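Local atomic coordinates of putative phosphohydrolase (Shewanella amazonensis, PDB entry 3M1T), a protein that is of unproven function but, as an HDOD-domain protein related to HD-type phosphohydrolases, probably takes part in bacterial signal transduction. Residues S49-L53 and V67-A73; V95-F101 and E142-N147. All blocks are in the same frame, centred on the assembly; numbering follows the deposited sequence.

Contact 1 of 2, residues S49-L53 and V67-A73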
loop_
_atom_site.group_PDB
_atom_site.type_symbol
_atom_site.label_atom_id
_atom_site.label_comp_id
_atom_site.label_asym_id
_atom_site.label_seq_id
_atom_site.Cartn_x
_atom_site.Cartn_y
_atom_site.Cartn_z
ATOM N N SER A 49 -18.799 -2.665 4.788
ATOM C CA SER A 49 -18.684 -3.272 6.139
ATOM C C SER A 49 -18.397 -4.788 6.084
ATOM O O SER A 49 -17.569 -5.289 6.855
ATOM C CB SER A 49 -19.950 -3.064 6.966
ATOM O OG SER A 49 -20.098 -1.687 7.299
ATOM N N ALA A 50 -19.094 -5.490 5.196
ATOM C CA ALA A 50 -18.883 -6.927 5.003
ATOM C C ALA A 50 -17.453 -7.191 4.574
ATOM O O ALA A 50 -16.840 -8.158 5.034
ATOM C CB ALA A 50 -19.852 -7.513 3.983
ATOM N N ARG A 51 -16.931 -6.342 3.691
ATOM C CA ARG A 51 -15.546 -6.477 3.224
ATOM C C ARG A 51 -14.581 -6.261 4.379
ATOM O O ARG A 51 -13.592 -6.986 4.507
ATOM C CB ARG A 51 -15.251 -5.503 2.079
ATOM C CG ARG A 51 -13.833 -5.648 1.498
ATOM C CD ARG A 51 -13.538 -4.607 0.410
ATOM N NE ARG A 51 -14.629 -4.603 -0.564
ATOM C CZ ARG A 51 -15.360 -3.544 -0.926
ATOM N NH1 ARG A 51 -15.158 -2.288 -0.450
ATOM N NH2 ARG A 51 -16.329 -3.760 -1.804
ATOM N N VAL A 52 -14.846 -5.254 5.215
ATOM C CA VAL A 52 -14.017 -5.003 6.403
ATOM C C VAL A 52 -13.967 -6.248 7.287
ATOM O O VAL A 52 -12.889 -6.688 7.733
ATOM C CB VAL A 52 -14.525 -3.778 7.199
ATOM C CG1 VAL A 52 -13.817 -3.621 8.510
ATOM C CG2 VAL A 52 -14.362 -2.542 6.348
ATOM N N LEU A 53 -15.129 -6.835 7.530
ATOM C CA LEU A 53 -15.174 -7.994 8.406
ATOM C C LEU A 53 -14.494 -9.232 7.803
ATOM O O LEU A 53 -13.867 -10.005 8.531
ATOM C CB LEU A 53 -16.622 -8.305 8.801
ATOM C CG LEU A 53 -17.265 -7.295 9.756
ATOM C CD1 LEU A 53 -18.739 -7.654 10.005
ATOM C CD2 LEU A 53 -16.504 -7.194 11.087
ATOM N N VAL A 67 -15.030 -12.232 14.474
ATOM C CA VAL A 67 -15.994 -11.112 14.517
ATOM C C VAL A 67 -17.046 -11.192 13.412
ATOM O O VAL A 67 -16.734 -11.452 12.244
ATOM C CB VAL A 67 -15.325 -9.698 14.451
ATOM C CG1 VAL A 67 -14.545 -9.408 15.725
ATOM C CG2 VAL A 67 -14.458 -9.546 13.219
ATOM N N GLY A 68 -18.294 -10.951 13.812
ATOM C CA GLY A 68 -19.450 -10.986 12.912
ATOM C C GLY A 68 -20.090 -9.625 12.684
ATOM O O GLY A 68 -20.896 -9.477 11.770
ATOM N N THR A 69 -19.747 -8.634 13.516
ATOM C CA THR A 69 -20.228 -7.274 13.315
ATOM C C THR A 69 -19.098 -6.254 13.530
ATOM O O THR A 69 -18.070 -6.570 14.121
ATOM C CB THR A 69 -21.404 -6.916 14.252
ATOM O OG1 THR A 69 -20.901 -6.631 15.562
ATOM C CG2 THR A 69 -22.458 -8.047 14.310
ATOM N N ILE A 70 -19.316 -5.038 13.039
ATOM C CA ILE A 70 -18.388 -3.919 13.241
ATOM C C ILE A 70 -18.305 -3.531 14.726
ATOM O O ILE A 70 -17.219 -3.253 15.241
ATOM C CB ILE A 70 -18.817 -2.677 12.419
ATOM C CG1 ILE A 70 -18.723 -2.967 10.911
ATOM C CG2 ILE A 70 -17.978 -1.445 12.809
ATOM C CD1 ILE A 70 -17.281 -3.245 10.385
ATOM N N ASP A 71 -19.451 -3.483 15.405
ATOM C CA ASP A 71 -19.474 -3.202 16.853
ATOM C C ASP A 71 -18.551 -4.183 17.566
ATOM O O ASP A 71 -17.800 -3.820 18.473
ATOM C CB ASP A 71 -20.893 -3.352 17.426
ATOM C CG ASP A 71 -21.851 -2.261 16.966
ATOM O OD1 ASP A 71 -21.396 -1.200 16.468
ATOM O OD2 ASP A 71 -23.078 -2.477 17.134
ATOM N N ASP A 72 -18.631 -5.429 17.122
ATOM C CA ASP A 72 -17.790 -6.522 17.590
ATOM C C ASP A 72 -16.321 -6.244 17.324
ATOM O O ASP A 72 -15.504 -6.271 18.234
ATOM C CB ASP A 72 -18.180 -7.796 16.840
ATOM C CG ASP A 72 -18.437 -8.936 17.748
ATOM O OD1 ASP A 72 -17.431 -9.496 18.250
ATOM O OD2 ASP A 72 -19.641 -9.267 17.946
ATOM N N ALA A 73 -15.989 -5.990 16.057
ATOM C CA ALA A 73 -14.605 -5.686 15.665
ATOM C C ALA A 73 -14.010 -4.524 16.472
ATOM O O ALA A 73 -12.858 -4.594 16.884
ATOM C CB ALA A 73 -14.529 -5.400 14.170
#

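Contact 2 of 2, residues V95-F101 and E142-N147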
loop_
_atom_site.group_PDB
_atom_site.type_symbol
_atom_site.label_atom_id
_atom_site.label_comp_id
_atom_site.label_asym_id
_atom_site.label_seq_id
_atom_site.Cartn_x
_atom_site.Cartn_y
_atom_site.Cartn_z
ATOM N N VAL A 95 -10.954 0.834 -6.523
ATOM C CA VAL A 95 -10.094 0.377 -7.669
ATOM C C VAL A 95 -10.786 -0.627 -8.606
ATOM O O VAL A 95 -11.073 -1.773 -8.209
ATOM C CB VAL A 95 -8.752 -0.125 -7.139
ATOM C CG1 VAL A 95 -7.895 -0.887 -8.240
ATOM C CG2 VAL A 95 -7.995 1.053 -6.495
ATOM N N PRO A 96 -11.031 -0.194 -9.865
ATOM C CA PRO A 96 -11.721 -0.996 -10.899
ATOM C C PRO A 96 -10.900 -2.161 -11.427
ATOM O O PRO A 96 -9.712 -2.289 -11.078
ATOM C CB PRO A 96 -11.933 0.009 -12.038
ATOM C CG PRO A 96 -10.845 1.029 -11.862
ATOM C CD PRO A 96 -10.665 1.170 -10.363
ATOM N N LYS A 97 -11.530 -3.015 -12.238
ATOM C CA LYS A 97 -10.748 -3.986 -13.004
ATOM C C LYS A 97 -9.745 -3.183 -13.861
ATOM O O LYS A 97 -9.994 -2.021 -14.259
ATOM C CB LYS A 97 -11.660 -4.942 -13.813
ATOM C CG LYS A 97 -12.564 -5.820 -12.892
ATOM C CD LYS A 97 -12.982 -7.163 -13.489
ATOM C CE LYS A 97 -13.641 -8.071 -12.422
ATOM N NZ LYS A 97 -14.208 -9.368 -12.964
ATOM N N VAL A 98 -8.589 -3.809 -14.056
ATOM C CA VAL A 98 -7.529 -3.276 -14.875
ATOM C C VAL A 98 -7.094 -4.410 -15.735
ATOM O O VAL A 98 -6.734 -5.489 -15.224
ATOM C CB VAL A 98 -6.335 -2.741 -13.989
ATOM C CG1 VAL A 98 -5.169 -2.244 -14.839
ATOM C CG2 VAL A 98 -6.799 -1.659 -13.070
ATOM N N GLU A 99 -7.103 -4.191 -17.056
ATOM C CA GLU A 99 -6.652 -5.210 -18.017
ATOM C C GLU A 99 -5.305 -5.756 -17.611
ATOM O O GLU A 99 -4.397 -5.000 -17.248
ATOM C CB GLU A 99 -6.562 -4.646 -19.448
ATOM C CG GLU A 99 -5.737 -5.494 -20.464
ATOM C CD GLU A 99 -6.430 -6.783 -20.923
ATOM O OE1 GLU A 99 -7.579 -6.970 -20.569
ATOM O OE2 GLU A 99 -5.808 -7.599 -21.630
ATOM N N GLY A 100 -5.175 -7.078 -17.680
ATOM C CA GLY A 100 -3.937 -7.756 -17.361
ATOM C C GLY A 100 -3.628 -7.971 -15.884
ATOM O O GLY A 100 -2.538 -8.465 -15.547
ATOM N N PHE A 101 -4.554 -7.617 -15.000
ATOM C CA PHE A 101 -4.340 -7.825 -13.574
ATOM C C PHE A 101 -5.412 -8.687 -13.002
ATOM O O PHE A 101 -6.578 -8.480 -13.279
ATOM C CB PHE A 101 -4.346 -6.489 -12.810
ATOM C CG PHE A 101 -3.112 -5.690 -13.039
ATOM C CD1 PHE A 101 -3.026 -4.847 -14.132
ATOM C CD2 PHE A 101 -2.025 -5.801 -12.186
ATOM C CE1 PHE A 101 -1.864 -4.113 -14.376
ATOM C CE2 PHE A 101 -0.863 -5.062 -12.416
ATOM C CZ PHE A 101 -0.786 -4.234 -13.521
ATOM N N GLU A 142 0.716 1.913 -10.488
ATOM C CA GLU A 142 0.856 0.888 -11.544
ATOM C C GLU A 142 -0.476 0.771 -12.316
ATOM O O GLU A 142 -0.559 0.861 -13.560
ATOM C CB GLU A 142 1.219 -0.452 -10.870
ATOM C CG GLU A 142 1.783 -1.532 -11.774
ATOM C CD GLU A 142 2.367 -2.722 -11.006
ATOM O OE1 GLU A 142 2.336 -2.759 -9.750
ATOM O OE2 GLU A 142 2.868 -3.642 -11.680
ATOM N N LEU A 143 -1.539 0.594 -11.551
ATOM C CA LEU A 143 -2.897 0.466 -12.108
ATOM C C LEU A 143 -3.353 1.714 -12.857
ATOM O O LEU A 143 -3.963 1.637 -13.924
ATOM C CB LEU A 143 -3.885 0.081 -10.995
ATOM C CG LEU A 143 -3.499 -1.188 -10.240
ATOM C CD1 LEU A 143 -4.508 -1.455 -9.163
ATOM C CD2 LEU A 143 -3.330 -2.449 -11.192
ATOM N N LEU A 144 -3.043 2.890 -12.307
ATOM C CA LEU A 144 -3.483 4.119 -12.917
ATOM C C LEU A 144 -2.828 4.250 -14.313
ATOM O O LEU A 144 -3.484 4.765 -15.214
ATOM C CB LEU A 144 -3.050 5.321 -12.048
ATOM C CG LEU A 144 -3.764 5.507 -10.735
ATOM C CD1 LEU A 144 -3.197 6.772 -10.069
ATOM C CD2 LEU A 144 -5.283 5.726 -10.948
ATOM N N ILE A 145 -1.557 3.905 -14.433
ATOM C CA ILE A 145 -0.857 4.010 -15.733
ATOM C C ILE A 145 -1.466 3.082 -16.782
ATOM O O ILE A 145 -1.703 3.472 -17.947
ATOM C CB ILE A 145 0.624 3.853 -15.602
ATOM C CG1 ILE A 145 1.230 5.049 -14.824
ATOM C CG2 ILE A 145 1.306 3.696 -17.024
ATOM C CD1 ILE A 145 2.624 4.889 -14.539
ATOM N N VAL A 146 -1.743 1.853 -16.389
ATOM C CA VAL A 146 -2.397 0.907 -17.326
ATOM C C VAL A 146 -3.743 1.423 -17.779
ATOM O O VAL A 146 -4.081 1.376 -18.973
ATOM C CB VAL A 146 -2.529 -0.482 -16.684
ATOM C CG1 VAL A 146 -3.414 -1.449 -17.578
ATOM C CG2 VAL A 146 -1.151 -1.065 -16.441
ATOM N N ASN A 147 -4.539 1.940 -16.847
ATOM C CA ASN A 147 -5.844 2.454 -17.215
ATOM C C ASN A 147 -5.842 3.761 -17.958
ATOM O O ASN A 147 -6.657 3.954 -18.846
ATOM C CB ASN A 147 -6.736 2.464 -15.998
ATOM C CG ASN A 147 -7.431 1.098 -15.821
ATOM O OD1 ASN A 147 -8.504 1.008 -15.239
ATOM N ND2 ASN A 147 -6.826 0.035 -16.376
#

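Contact 1 of 2, residues S49-L53 and V67-A73
Leu-53 reaches from helix 46-56 into the bend just before helix 70-77, and its two methyls divide the work. Leu-53 CD1 lies against the backbone at Gly-68, 3.3 Å from Gly-68 O. Leu-53 CD2 goes deeper, among the side chains of Val-67, Ile-70 and Ala-73, and stands 3.8 Å from Val-67 CG2. The gap from Leu-53 CD2 to Ala-73 CB is 4.1 Å, and the same methyl also meets the carbonyl of Thr-69. With CG anti to the carbonyl carbon (chi1 -70°) and chi2 near 180°, Leu-53 points CD1 at Gly-68 O and CD2 at the loop and the first turn of the helix.

Ile-70 packs against Val-52 and Leu-53 with the CD1 end of its side chain. Ile-70 CD1 comes within 4.0 Å of Val-52 CG1, the two side chains meeting almost at right angles. Nearer the backbone, Ile-70 CG1 rests beside CB and OG of Ser-49, one turn before Leu-53 on its helix. Ser-49 OG is hydrogen-bonded to Asp-45 O; its contact with Ile-70 is van der Waals only.

The next shell holds the shape of the loop and helix start. Thr-69 is the N-cap of helix 70-77: Thr-69 OG1 accepts from Asp-72 N at 3.0 Å, while Thr-69 O receives the backbone N-H of Ala-73. Val-67 O is bound by Asn-57 ND2. Behind the contact, Val-52 packs on Leu-82, Leu-85 and Val-86 of helix 79-94, and Ile-70 touches Leu-42 of helix 35-43.

Within the all-helical HDOD domain, this packing joins helix 46-56 to the capped start of helix 70-77. No hydrogen bond or salt bridge crosses between the segments: polar bonds shape 67-73, and burial of apolar surface makes the contact itself.

Contact 2 of 2, residues V95-F101 and E142-N147
Phe-101 holds its ring out toward helix 140-148 with CG anti to the carbonyl carbon (chi1 -73°), and Leu-143, turned in the same sense (chi1 -56°), brings CD2 to meet it. Leu-143 CD2 sits almost exactly over the ring centre, 3.5 Å from the centroid of the Phe-101 ring and 4° off the normal, a CH-pi contact. At the rim of the ring, Val-146 CG2 approaches CE1 of Phe-101 at 3.8 Å.

The other methyl of Leu-143, CD1, meets Val-95 CG1 at 3.6 Å, so one leucine touches both ends of the loop. Between them Val-98 enters the helix surface among Leu-143, Val-146 and Asn-147. Val-98 CG1 is 3.3 Å from Val-146 CG1, tight for two methyls. The Asn-147 amide crosses the valine at a slant, with Asn-147 ND2 3.2 Å from Val-98 CG1.

A type II turn from Val-98 to Phe-101, closed by the bond from Phe-101 N to Val-98 O, puts both residues on the helix side; Gly-100 supplies its positive phi. Val-95 and Leu-143 continue the packing onto Trp-107 and Phe-106 of helix 103-124. This is loop-on-helix packing within the all-helical HDOD domain: the connection between helices 79-94 and 103-124 is laid across helix 140-148.

In the fold
Along the chain the two contacts follow in series, contact 1 closing at Ala-73 before contact 2 opens at Val-95, and all four segments belong to the HDOD domain. Their centres are 28 Å apart and their nearest atoms about 8 Å, so they do not touch. Helix 79-94 runs between them: its side chains back Val-52 of contact 1, and its end leads directly into the loop of contact 2. Contact 1 ties helix 46-56 to helix 70-77, close in sequence, whereas contact 2 ties the 79-94/103-124 connection to helix 140-148, across 40 mostly helical residues. Such linkage is consistent with a single helical domain.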